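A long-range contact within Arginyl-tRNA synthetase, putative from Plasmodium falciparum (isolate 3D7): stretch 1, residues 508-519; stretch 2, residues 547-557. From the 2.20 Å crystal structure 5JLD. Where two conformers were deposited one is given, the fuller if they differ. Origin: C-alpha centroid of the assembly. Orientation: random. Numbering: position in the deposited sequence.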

# COMPACT_ATOMS: atom_id res chain seq x y z
N THR A 508 0.90 -30.94 -14.94
CA THR A 508 0.94 -32.38 -14.77
C THR A 508 1.42 -32.78 -13.38
O THR A 508 1.12 -33.87 -12.90
N SER A 509 2.15 -31.88 -12.72
CA SER A 509 2.65 -32.19 -11.38
C SER A 509 1.93 -31.37 -10.33
O SER A 509 1.36 -30.30 -10.61
N ILE A 510 1.95 -31.87 -9.10
CA ILE A 510 1.37 -31.12 -8.00
C ILE A 510 2.03 -29.74 -7.87
O ILE A 510 1.41 -28.79 -7.39
N TYR A 511 3.27 -29.62 -8.35
CA TYR A 511 4.02 -28.37 -8.22
C TYR A 511 3.58 -27.34 -9.25
O TYR A 511 3.57 -26.13 -8.98
N GLU A 512 3.22 -27.83 -10.43
CA GLU A 512 2.71 -26.98 -11.51
C GLU A 512 1.31 -26.52 -11.18
O GLU A 512 0.96 -25.36 -11.40
N ILE A 513 0.51 -27.44 -10.64
CA ILE A 513 -0.79 -27.12 -10.07
C ILE A 513 -0.66 -26.02 -9.03
O ILE A 513 -1.35 -25.01 -9.09
N ASN A 514 0.24 -26.23 -8.07
CA ASN A 514 0.42 -25.27 -6.97
C ASN A 514 0.89 -23.88 -7.42
O ASN A 514 0.41 -22.84 -6.91
N LEU A 515 1.83 -23.87 -8.37
CA LEU A 515 2.28 -22.62 -8.96
C LEU A 515 1.12 -21.90 -9.66
O LEU A 515 0.89 -20.71 -9.44
N GLY A 516 0.37 -22.65 -10.48
CA GLY A 516 -0.80 -22.11 -11.17
C GLY A 516 -1.77 -21.47 -10.20
O GLY A 516 -2.22 -20.32 -10.38
N LEU A 517 -2.07 -22.21 -9.13
CA LEU A 517 -2.97 -21.74 -8.09
C LEU A 517 -2.49 -20.41 -7.51
O LEU A 517 -3.24 -19.41 -7.48
N HIS A 518 -1.24 -20.40 -7.07
CA HIS A 518 -0.73 -19.22 -6.44
C HIS A 518 -0.83 -18.02 -7.38
O HIS A 518 -1.27 -16.94 -6.98
N ILE A 519 -0.47 -18.23 -8.65
CA ILE A 519 -0.62 -17.18 -9.64
C ILE A 519 -2.06 -16.68 -9.71
O ILE A 519 -2.31 -15.48 -9.73
N THR A 547 8.98 -18.85 -3.73
CA THR A 547 9.34 -20.17 -3.18
C THR A 547 8.58 -21.26 -3.91
O THR A 547 9.14 -22.30 -4.30
N THR A 548 7.29 -21.01 -4.12
CA THR A 548 6.48 -21.92 -4.90
C THR A 548 7.20 -22.17 -6.22
O THR A 548 7.37 -23.34 -6.62
N PHE A 549 7.71 -21.10 -6.83
CA PHE A 549 8.34 -21.24 -8.13
C PHE A 549 9.54 -22.16 -7.98
O PHE A 549 9.74 -23.09 -8.76
N THR A 550 10.33 -21.90 -6.95
CA THR A 550 11.52 -22.69 -6.71
C THR A 550 11.14 -24.16 -6.61
O THR A 550 11.81 -25.02 -7.20
N ALA A 551 10.05 -24.44 -5.90
CA ALA A 551 9.64 -25.82 -5.68
C ALA A 551 9.28 -26.46 -7.02
O ALA A 551 9.57 -27.64 -7.26
N PHE A 552 8.65 -25.67 -7.88
CA PHE A 552 8.41 -26.08 -9.25
C PHE A 552 9.74 -26.47 -9.87
O PHE A 552 9.94 -27.65 -10.23
N TYR A 553 10.69 -25.54 -9.91
CA TYR A 553 11.93 -25.77 -10.65
C TYR A 553 12.64 -27.03 -10.15
O TYR A 553 12.83 -27.99 -10.91
N GLU A 554 12.97 -27.03 -8.87
CA GLU A 554 13.70 -28.13 -8.24
C GLU A 554 13.09 -29.50 -8.52
O GLU A 554 13.77 -30.51 -8.42
N ASN A 555 11.81 -29.53 -8.86
CA ASN A 555 11.16 -30.82 -8.98
C ASN A 555 10.75 -31.16 -10.40
O ASN A 555 10.28 -32.27 -10.67
N CYS A 556 10.95 -30.21 -11.31
CA CYS A 556 10.63 -30.46 -12.71
C CYS A 556 11.86 -30.36 -13.60
O CYS A 556 11.82 -30.69 -14.79
N LYS A 557 12.97 -29.93 -13.00
CA LYS A 557 14.25 -29.80 -13.69
C LYS A 557 14.83 -31.13 -14.18
O LYS A 557 15.79 -31.14 -14.94

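The two stretches meet as a pair of nearly antiparallel helices, 510-519 against 547-556: the angle between their N-to-C directions is 158° and their axes approach to 8.8 Å. The register is set by two close CA pairs, Y511 with F552 at 5.1 Å and L515 with T548 at 5.9 Å. Because the two helices run in nearly opposite directions, the start of stretch 1 faces the end of stretch 2, and together they bury 505 Å².

T508 lies out of reach of stretch 2, with chi1 in p; its OG1 makes a weak hydrogen bond to E512 OE2 at 3.5 Å. S509 occupies the N-cap position. Its t rotamer (154°) brings OG to 2.9 Å from Y511 N, and the N-H...O angle of 169° identifies a well-directed capping bond. The CA-to-CB bond of S509 points toward stretch 2, but the contact is marginal, CB lying 4.5 Å from C556 SG. I510 points out of reach.

Y511 has the most area covered by the opposite stretch, 95 Å². With chi1 in m (-58°), the side chain reaches across the partner helix, and its ring has A551 O and N555 CB over one face. At the base, CB sits 4.0 Å from F552 CA, consistent with the tight CA spacing here; farther out, CD1 approaches A551 CB at 4.3 Å. N555, also m, covers one ring face: its CB is 3.9 Å from the Y511 ring centroid and 30° off the normal, a CH-pi arrangement. At the tip, Y511 OH comes within 2.9 Å of N555 ND2, a close polar approach whose character the geometry leaves open.

E512 leaves its helix sideways (chi1 -80°, m; chi2 148°, between wells). Its CG lies 3.5 Å from F552 CE1, while OE2 is 3.6 Å from C556 SG. The same carboxylate oxygen, OE2, receives a weak hydrogen bond from S509 N at 3.2 Å, the 128° angle accounting for its weakness, so the side chain folds back over the helix start while touching stretch 2. I513 takes no part.

N514 (m) points toward the partner but contributes little: its CB is 4.5 Å from T548 CG2. T548 CG2 fits more closely against L515, at 3.6 Å from L515 CA and 4.1 Å from L515 CD1. L515 is t,p; its CA-to-CB bond runs sideways, but the end of the side chain comes nearer. There CD2 meets two aromatic rings, at 3.8 Å from F552 CD2 and 4.1 Å from F549 CD1, both phenylalanines being t and both rings approached obliquely.

A water bridges the backbones, donating to Y511 O and to T548 O, each 3.0 Å from the water O. It links two carbonyls that cannot bond to each other directly, since both are acceptors.

G516 and L517 make no contact. H518 (t) points toward stretch 2, where its CG lies 4.5 Å from T548 OG1; its NE2 and that hydroxyl are hydrogen-bonded elsewhere in the structure. I519 is out of reach, so the contact closes at the H518-T548 pair.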

# COMPACT_ATOMS: atom_id res chain seq x y z
CB THR A 508 1.86 -33.03 -15.84
OG1 THR A 508 3.19 -32.49 -15.74
CG2 THR A 508 1.34 -32.75 -17.23
CB SER A 509 4.15 -31.94 -11.29
OG SER A 509 4.53 -31.64 -9.95
CB ILE A 510 1.51 -31.89 -6.67
CG1 ILE A 510 0.71 -31.20 -5.56
CG2 ILE A 510 2.98 -32.04 -6.29
CD1 ILE A 510 -0.74 -30.94 -5.93
CB TYR A 511 5.53 -28.64 -8.33
CG TYR A 511 6.02 -29.62 -7.30
CD1 TYR A 511 6.08 -29.27 -5.96
CD2 TYR A 511 6.40 -30.91 -7.67
CE1 TYR A 511 6.52 -30.18 -5.00
CE2 TYR A 511 6.84 -31.82 -6.72
CZ TYR A 511 6.89 -31.45 -5.39
OH TYR A 511 7.34 -32.36 -4.45
CB GLU A 512 2.75 -27.72 -12.84
CG GLU A 512 4.12 -27.74 -13.48
CD GLU A 512 4.36 -29.00 -14.29
OE1 GLU A 512 4.35 -28.93 -15.53
OE2 GLU A 512 4.55 -30.06 -13.67
CB ILE A 513 -1.48 -28.35 -9.42
CG1 ILE A 513 -1.92 -29.35 -10.48
CG2 ILE A 513 -2.69 -27.92 -8.61
CD1 ILE A 513 -2.97 -28.80 -11.43
CB ASN A 514 1.41 -25.84 -5.95
CG ASN A 514 0.77 -26.86 -5.02
OD1 ASN A 514 -0.41 -27.19 -5.17
ND2 ASN A 514 1.55 -27.37 -4.07
CB LEU A 515 3.44 -22.87 -9.93
CG LEU A 515 3.98 -21.62 -10.64
CD1 LEU A 515 4.31 -20.56 -9.60
CD2 LEU A 515 5.20 -21.93 -11.48
CB LEU A 517 -3.09 -22.78 -6.97
CG LEU A 517 -3.84 -22.30 -5.72
CD1 LEU A 517 -5.27 -21.96 -6.08
CD2 LEU A 517 -3.80 -23.33 -4.58
CB HIS A 518 0.70 -19.41 -5.97
CG HIS A 518 1.13 -18.36 -4.99
ND1 HIS A 518 0.65 -18.33 -3.69
CD2 HIS A 518 1.94 -17.29 -5.11
CE1 HIS A 518 1.17 -17.30 -3.05
NE2 HIS A 518 1.95 -16.65 -3.89
CB ILE A 519 -0.17 -17.66 -11.01
CG1 ILE A 519 1.34 -17.88 -11.01
CG2 ILE A 519 -0.58 -16.67 -12.08
CD1 ILE A 519 1.84 -18.69 -12.22
CB THR A 547 9.08 -20.28 -1.68
OG1 THR A 547 7.69 -20.07 -1.43
CG2 THR A 547 9.92 -19.25 -0.90
CB THR A 548 5.07 -21.37 -5.14
OG1 THR A 548 4.45 -21.15 -3.88
CG2 THR A 548 4.24 -22.37 -5.95
CB PHE A 549 8.78 -19.90 -8.74
CG PHE A 549 9.57 -20.07 -10.01
CD1 PHE A 549 8.91 -20.20 -11.24
CD2 PHE A 549 10.95 -20.18 -9.98
CE1 PHE A 549 9.62 -20.41 -12.41
CE2 PHE A 549 11.68 -20.39 -11.15
CZ PHE A 549 11.01 -20.50 -12.37
CB THR A 550 12.26 -22.25 -5.44
OG1 THR A 550 12.73 -20.91 -5.62
CG2 THR A 550 13.45 -23.17 -5.15
CB ALA A 551 8.47 -25.89 -4.72
CB PHE A 552 7.70 -24.95 -10.00
CG PHE A 552 7.75 -25.05 -11.49
CD1 PHE A 552 7.24 -26.15 -12.16
CD2 PHE A 552 8.27 -23.99 -12.23
CE1 PHE A 552 7.26 -26.21 -13.54
CE2 PHE A 552 8.29 -24.04 -13.61
CZ PHE A 552 7.79 -25.16 -14.27
CB TYR A 553 12.88 -24.57 -10.55
CG TYR A 553 14.21 -24.83 -11.23
CD1 TYR A 553 14.35 -24.72 -12.61
CD2 TYR A 553 15.31 -25.25 -10.49
CE1 TYR A 553 15.56 -25.00 -13.23
CE2 TYR A 553 16.52 -25.53 -11.09
CZ TYR A 553 16.65 -25.40 -12.46
OH TYR A 553 17.86 -25.68 -13.05
CB GLU A 554 13.77 -27.92 -6.72
CG GLU A 554 14.47 -26.65 -6.29
CD GLU A 554 15.90 -26.59 -6.76
OE1 GLU A 554 16.54 -27.66 -6.86
OE2 GLU A 554 16.39 -25.47 -7.03
CB ASN A 555 9.96 -30.90 -8.04
CG ASN A 555 10.37 -30.80 -6.58
OD1 ASN A 555 11.22 -29.98 -6.22
ND2 ASN A 555 9.80 -31.65 -5.74
CB CYS A 556 9.55 -29.49 -13.19
SG CYS A 556 7.92 -29.79 -12.44
CB LYS A 557 15.26 -29.12 -12.76
CG LYS A 557 15.36 -29.82 -11.40
CD LYS A 557 16.55 -29.34 -10.59
CE LYS A 557 16.90 -30.35 -9.50
NZ LYS A 557 17.80 -29.75 -8.48
O HOH W 1 5.38 -25.57 -6.63